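Local coordinates for protein nonribosomal peptide synthase (Streptomyces sp. MJ635-86F5, PDB 5JJP) that activates aliphatic beta-amino acids by adenylation, probably at the expense of ATP, at residues A[353-358]-A[381-386]; A[424-429]-A[434-439]. All coordinates share one frame; numbering follows the deposited sequence.

Both contacts reach the same antiparallel sheet, which includes strands 381-386, 417-427 and 433-438, and their centres lie about 7 Å apart. Contact 1 is buried and purely apolar: the loop segment 353-358 packs against strand 381-386 through the methyl groups of a few side chains, with no hydrogen bond between them. Contact 2 lies nearer the surface and is a hairpin, so backbone bonds, two tyrosine rings and a carboxylate are added to aliphatic packing. The two contacts join where Gly381 O meets Ala425 N at 2.8 Å, a probable hydrogen bond between neighbouring strands, and where Thr354 packs on the Tyr434 ring.

Contact 1 (A[353-358]-A[381-386]); sequences LTIGYA and GEIYLR
Ala358 and Leu385 mark the closest backbone approach, with their CA atoms 8.0 Å apart, so the irregular segment 353-358 and strand 381-386 pass each other without pairing and meet through side chains. The setting is the antiparallel sheet of the adenylation domain, consistent with the distorted beta-barrel subdomain of this enzyme superfamily. Ile355 and Ile383 reach toward each other tip to tip, and their CD1 methyls meet at 3.9 Å. In Ile355, CG1 stands between the backbone N and the carbonyl carbon (chi1 59°), and its extended arm carries CD1 across to the strand. Ile383 sends CG1 the other way along the same line, while Met364, Val366, Ala425 and Leu433 pack around it; the methyl pair thus belongs to a larger apolar cluster to which four strands contribute. Farther along, Leu385 reaches Ala358: its CB starts across the line to the loop, but CG lies anti to the backbone N (chi1 177°) and the branch turns CD1 in to 4.5 Å from Ala358 CB. This second touch is looser, and Met364 packs against both residues. The loop is also tied by its backbone to strand 433-438. Ile355 and Gly356 both pair with Leu433, forming a classic beta bulge, and the positive phi of Gly356 suits a glycine. An ST turn overlaps the bulge, and the Thr354 hydroxyl that makes it is also hydrogen-bonded to Leu433 O, tying side chain and bulge to the same residue. In this turn Gly356 N donates to Thr354 OG1 at 3.0 Å, with an N-H...O angle of 154°.

Contact 2 (A[424-429]-A[434-439]); sequences LAYRDA and YFCGRI
Tyr426 and Tyr434 face each other across two antiparallel strands as a hydrogen-bonded pair: Tyr434 N donates to Tyr426 O at 2.8 Å, and Tyr426 N returns a longer bond of 3.2 Å to Tyr434 O. Leu424 is satisfied at both its backbone atoms, its N giving a straight bond to Gly437 O at 2.7 Å and its O accepting from Cys436 N at 2.9 Å, the donor well above the carbonyl plane. Between these pairs the strands close in, with Ala425 and Phe435 CA atoms 4.5 Å apart. Tyr426 CG stands between its backbone N and carbonyl carbon (chi1 63°), bringing the ring across to Tyr434, whose CB makes a CH-pi contact over one face, 3.7 Å from the centroid; the planes are only 7° from parallel, yet the rings hardly overlap. Beyond, Tyr434 OH donates to Asp428 OD2 at 2.8 Å, on the anti side of the carboxylate and tilted out of its plane, while Asp428 OD1 takes Arg432 N. A phenylalanine at Tyr434 would probably keep the ring packing but leave Asp428 OD2 without this donor. At the far end the Leu424 and Ile439 side chains cross at about a right angle, CD2 of the first 3.6 Å from CG1 of the second, and Arg438 turns to a salt bridge with Asp423. The whole is a beta hairpin whose turn is braced by the aspartate, and in this superfamily its second strand leads into the hinge before the C-terminal subdomain.

Contact 1 (A[353-358]-A[381-386])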
loop_
_atom_site.group_PDB
_atom_site.type_symbol
_atom_site.label_atom_id
_atom_site.label_comp_id
_atom_site.label_asym_id
_atom_site.label_seq_id
_atom_site.Cartn_x
_atom_site.Cartn_y
_atom_site.Cartn_z
ATOM N N LEU A 353 -4.279 16.815 -15.861
ATOM C CA LEU A 353 -3.201 15.824 -15.946
ATOM C C LEU A 353 -3.769 14.476 -16.396
ATOM O O LEU A 353 -4.785 14.025 -15.878
ATOM C CB LEU A 353 -2.573 15.672 -14.576
ATOM C CG LEU A 353 -1.062 15.738 -14.434
ATOM C CD1 LEU A 353 -0.486 17.002 -15.029
ATOM C CD2 LEU A 353 -0.771 15.682 -12.948
ATOM N N THR A 354 -3.150 13.843 -17.376
ATOM C CA THR A 354 -3.579 12.518 -17.780
ATOM C C THR A 354 -3.322 11.463 -16.693
ATOM O O THR A 354 -2.382 11.599 -15.871
ATOM C CB THR A 354 -2.913 12.072 -19.105
ATOM O OG1 THR A 354 -3.524 10.868 -19.556
ATOM C CG2 THR A 354 -1.384 11.860 -18.971
ATOM N N ILE A 355 -4.115 10.393 -16.706
ATOM C CA ILE A 355 -3.805 9.222 -15.886
ATOM C C ILE A 355 -3.209 8.109 -16.742
ATOM O O ILE A 355 -2.942 7.013 -16.259
ATOM C CB ILE A 355 -5.037 8.737 -15.067
ATOM C CG1 ILE A 355 -6.210 8.381 -15.974
ATOM C CG2 ILE A 355 -5.473 9.813 -14.082
ATOM C CD1 ILE A 355 -7.393 7.744 -15.263
ATOM N N GLY A 356 -3.006 8.379 -18.021
ATOM C CA GLY A 356 -2.138 7.559 -18.836
ATOM C C GLY A 356 -2.704 6.215 -19.165
ATOM O O GLY A 356 -3.891 6.101 -19.437
ATOM N N TYR A 357 -1.830 5.210 -19.201
ATOM C CA TYR A 357 -2.210 3.814 -19.423
ATOM C C TYR A 357 -2.034 3.043 -18.147
ATOM O O TYR A 357 -1.194 3.399 -17.338
ATOM C CB TYR A 357 -1.300 3.144 -20.458
ATOM C CG TYR A 357 -1.191 3.852 -21.806
ATOM C CD1 TYR A 357 -2.220 3.766 -22.733
ATOM C CD2 TYR A 357 -0.037 4.549 -22.154
ATOM C CE1 TYR A 357 -2.137 4.387 -23.955
ATOM C CE2 TYR A 357 0.083 5.157 -23.390
ATOM C CZ TYR A 357 -0.979 5.088 -24.283
ATOM O OH TYR A 357 -0.892 5.693 -25.516
ATOM N N ALA A 358 -2.826 1.995 -17.948
ATOM C CA ALA A 358 -2.629 1.133 -16.790
ATOM C C ALA A 358 -1.167 0.724 -16.665
ATOM O O ALA A 358 -0.453 0.738 -17.633
ATOM C CB ALA A 358 -3.494 -0.093 -16.892
ATOM N N GLY A 381 -16.883 7.861 -20.255
ATOM C CA GLY A 381 -17.478 6.568 -19.848
ATOM C C GLY A 381 -16.856 6.138 -18.525
ATOM O O GLY A 381 -16.082 6.892 -17.938
ATOM N N GLU A 382 -17.202 4.936 -18.071
ATOM C CA GLU A 382 -16.695 4.399 -16.806
ATOM C C GLU A 382 -15.446 3.560 -17.040
ATOM O O GLU A 382 -15.403 2.767 -17.992
ATOM C CB GLU A 382 -17.727 3.502 -16.147
ATOM C CG GLU A 382 -17.253 2.963 -14.815
ATOM C CD GLU A 382 -18.308 2.139 -14.095
ATOM O OE1 GLU A 382 -19.310 1.761 -14.746
ATOM O OE2 GLU A 382 -18.074 1.819 -12.911
ATOM N N ILE A 383 -14.423 3.764 -16.202
ATOM C CA ILE A 383 -13.170 2.968 -16.340
ATOM C C ILE A 383 -13.410 1.566 -15.806
ATOM O O ILE A 383 -13.881 1.425 -14.696
ATOM C CB ILE A 383 -11.957 3.559 -15.587
ATOM C CG1 ILE A 383 -11.620 4.952 -16.098
ATOM C CG2 ILE A 383 -10.733 2.675 -15.759
ATOM C CD1 ILE A 383 -10.722 5.737 -15.146
ATOM N N TYR A 384 -13.171 0.568 -16.667
ATOM C CA TYR A 384 -13.067 -0.849 -16.303
ATOM C C TYR A 384 -11.580 -1.250 -16.307
ATOM O O TYR A 384 -10.875 -1.020 -17.277
ATOM C CB TYR A 384 -13.783 -1.758 -17.283
ATOM C CG TYR A 384 -15.306 -1.731 -17.234
ATOM C CD1 TYR A 384 -16.016 -0.557 -16.939
ATOM C CD2 TYR A 384 -16.037 -2.860 -17.582
ATOM C CE1 TYR A 384 -17.415 -0.537 -16.954
ATOM C CE2 TYR A 384 -17.426 -2.865 -17.593
ATOM C CZ TYR A 384 -18.113 -1.703 -17.299
ATOM O OH TYR A 384 -19.476 -1.695 -17.293
ATOM N N LEU A 385 -11.122 -1.841 -15.178
ATOM C CA LEU A 385 -9.714 -2.236 -15.003
ATOM C C LEU A 385 -9.555 -3.757 -15.116
ATOM O O LEU A 385 -10.177 -4.526 -14.402
ATOM C CB LEU A 385 -9.210 -1.727 -13.684
ATOM C CG LEU A 385 -7.799 -2.087 -13.264
ATOM C CD1 LEU A 385 -6.708 -1.425 -14.085
ATOM C CD2 LEU A 385 -7.665 -1.669 -11.818
ATOM N N ARG A 386 -8.727 -4.159 -16.068
ATOM C CA ARG A 386 -8.357 -5.512 -16.287
ATOM C C ARG A 386 -6.940 -5.647 -15.690
ATOM O O ARG A 386 -6.000 -5.036 -16.175
ATOM C CB ARG A 386 -8.338 -5.784 -17.789
ATOM C CG ARG A 386 -7.986 -7.196 -18.187
ATOM C CD ARG A 386 -7.843 -7.321 -19.688
ATOM N NE ARG A 386 -9.030 -6.820 -20.396
ATOM C CZ ARG A 386 -10.093 -7.580 -20.683
ATOM N NH1 ARG A 386 -10.151 -8.858 -20.330
ATOM N NH2 ARG A 386 -11.088 -7.053 -21.340
#

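Contact 2 (A[424-429]-A[434-439])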
loop_
_atom_site.group_PDB
_atom_site.type_symbol
_atom_site.label_atom_id
_atom_site.label_comp_id
_atom_site.label_asym_id
_atom_site.label_seq_id
_atom_site.Cartn_x
_atom_site.Cartn_y
_atom_site.Cartn_z
ATOM N N LEU A 424 -15.294 7.930 -13.787
ATOM C CA LEU A 424 -15.566 8.404 -15.129
ATOM C C LEU A 424 -14.300 8.966 -15.765
ATOM O O LEU A 424 -13.420 9.485 -15.076
ATOM C CB LEU A 424 -16.589 9.499 -15.071
ATOM C CG LEU A 424 -17.960 9.080 -14.523
ATOM C CD1 LEU A 424 -18.874 10.288 -14.460
ATOM C CD2 LEU A 424 -18.571 8.027 -15.419
ATOM N N ALA A 425 -14.190 8.816 -17.073
ATOM C CA ALA A 425 -13.049 9.331 -17.789
ATOM C C ALA A 425 -13.303 9.313 -19.291
ATOM O O ALA A 425 -14.202 8.651 -19.767
ATOM C CB ALA A 425 -11.783 8.509 -17.457
ATOM N N TYR A 426 -12.485 10.043 -20.023
ATOM C CA TYR A 426 -12.473 9.962 -21.475
ATOM C C TYR A 426 -11.053 9.661 -21.893
ATOM O O TYR A 426 -10.096 9.789 -21.097
ATOM C CB TYR A 426 -12.956 11.273 -22.161
ATOM C CG TYR A 426 -12.077 12.478 -21.871
ATOM C CD1 TYR A 426 -12.396 13.365 -20.824
ATOM C CD2 TYR A 426 -10.917 12.713 -22.599
ATOM C CE1 TYR A 426 -11.577 14.459 -20.514
ATOM C CE2 TYR A 426 -10.092 13.815 -22.295
ATOM C CZ TYR A 426 -10.438 14.676 -21.247
ATOM O OH TYR A 426 -9.642 15.752 -20.931
ATOM N N ARG A 427 -10.941 9.284 -23.163
ATOM C CA ARG A 427 -9.715 8.835 -23.787
ATOM C C ARG A 427 -9.269 9.910 -24.793
ATOM O O ARG A 427 -10.106 10.557 -25.399
ATOM C CB ARG A 427 -10.043 7.516 -24.493
ATOM C CG ARG A 427 -8.849 6.657 -24.878
ATOM C CD ARG A 427 -9.196 5.702 -26.022
ATOM N NE ARG A 427 -10.394 4.926 -25.729
ATOM C CZ ARG A 427 -11.517 4.929 -26.441
ATOM N NH1 ARG A 427 -11.646 5.663 -27.548
ATOM N NH2 ARG A 427 -12.532 4.173 -26.039
ATOM N N ASP A 428 -7.963 10.127 -24.944
ATOM C CA ASP A 428 -7.459 10.955 -26.055
ATOM C C ASP A 428 -7.226 10.086 -27.284
ATOM O O ASP A 428 -7.498 8.880 -27.246
ATOM C CB ASP A 428 -6.207 11.776 -25.664
ATOM C CG ASP A 428 -4.949 10.923 -25.389
ATOM O OD1 ASP A 428 -4.866 9.717 -25.733
ATOM O OD2 ASP A 428 -3.993 11.495 -24.824
ATOM N N ALA A 429 -6.716 10.670 -28.365
ATOM C CA ALA A 429 -6.491 9.914 -29.606
ATOM C C ALA A 429 -5.469 8.801 -29.430
ATOM O O ALA A 429 -5.528 7.765 -30.111
ATOM C CB ALA A 429 -6.052 10.845 -30.738
ATOM N N TYR A 434 -8.290 10.293 -19.045
ATOM C CA TYR A 434 -8.353 11.555 -18.256
ATOM C C TYR A 434 -9.504 11.429 -17.268
ATOM O O TYR A 434 -10.662 11.261 -17.648
ATOM C CB TYR A 434 -8.524 12.796 -19.183
ATOM C CG TYR A 434 -7.342 12.976 -20.138
ATOM C CD1 TYR A 434 -6.357 13.932 -19.916
ATOM C CD2 TYR A 434 -7.202 12.152 -21.229
ATOM C CE1 TYR A 434 -5.261 14.062 -20.770
ATOM C CE2 TYR A 434 -6.122 12.259 -22.071
ATOM C CZ TYR A 434 -5.165 13.220 -21.853
ATOM O OH TYR A 434 -4.118 13.275 -22.728
ATOM N N PHE A 435 -9.171 11.504 -15.995
ATOM C CA PHE A 435 -10.137 11.328 -14.934
ATOM C C PHE A 435 -11.143 12.474 -14.874
ATOM O O PHE A 435 -10.746 13.613 -14.873
ATOM C CB PHE A 435 -9.370 11.209 -13.610
ATOM C CG PHE A 435 -10.256 11.075 -12.398
ATOM C CD1 PHE A 435 -10.999 9.925 -12.187
ATOM C CD2 PHE A 435 -10.347 12.103 -11.480
ATOM C CE1 PHE A 435 -11.804 9.798 -11.076
ATOM C CE2 PHE A 435 -11.158 11.988 -10.368
ATOM C CZ PHE A 435 -11.883 10.831 -10.162
ATOM N N CYS A 436 -12.433 12.152 -14.779
ATOM C CA CYS A 436 -13.526 13.154 -14.736
ATOM C C CYS A 436 -14.453 13.073 -13.513
ATOM O O CYS A 436 -15.497 13.702 -13.506
ATOM C CB CYS A 436 -14.412 13.002 -15.973
ATOM S SG CYS A 436 -13.520 13.402 -17.455
ATOM N N GLY A 437 -14.072 12.311 -12.497
ATOM C CA GLY A 437 -14.867 12.198 -11.287
ATOM C C GLY A 437 -15.531 10.839 -11.126
ATOM O O GLY A 437 -15.458 9.983 -11.988
ATOM N N ARG A 438 -16.156 10.672 -9.977
ATOM C CA ARG A 438 -16.846 9.469 -9.619
ATOM C C ARG A 438 -18.248 9.501 -10.183
ATOM O O ARG A 438 -18.776 10.545 -10.436
ATOM C CB ARG A 438 -16.939 9.374 -8.097
ATOM C CG ARG A 438 -15.598 9.338 -7.362
ATOM C CD ARG A 438 -14.933 7.977 -7.477
ATOM N NE ARG A 438 -15.790 6.902 -6.969
ATOM C CZ ARG A 438 -15.563 5.601 -7.157
ATOM N NH1 ARG A 438 -14.510 5.192 -7.850
ATOM N NH2 ARG A 438 -16.409 4.711 -6.650
ATOM N N ILE A 439 -18.852 8.331 -10.311
ATOM C CA ILE A 439 -20.263 8.204 -10.599
ATOM C C ILE A 439 -21.000 8.490 -9.268
ATOM O O ILE A 439 -22.118 9.020 -9.241
ATOM C CB ILE A 439 -20.582 6.772 -11.062
ATOM C CG1 ILE A 439 -19.925 6.539 -12.416
ATOM C CG2 ILE A 439 -22.088 6.518 -11.136
ATOM C CD1 ILE A 439 -20.061 5.129 -12.945
#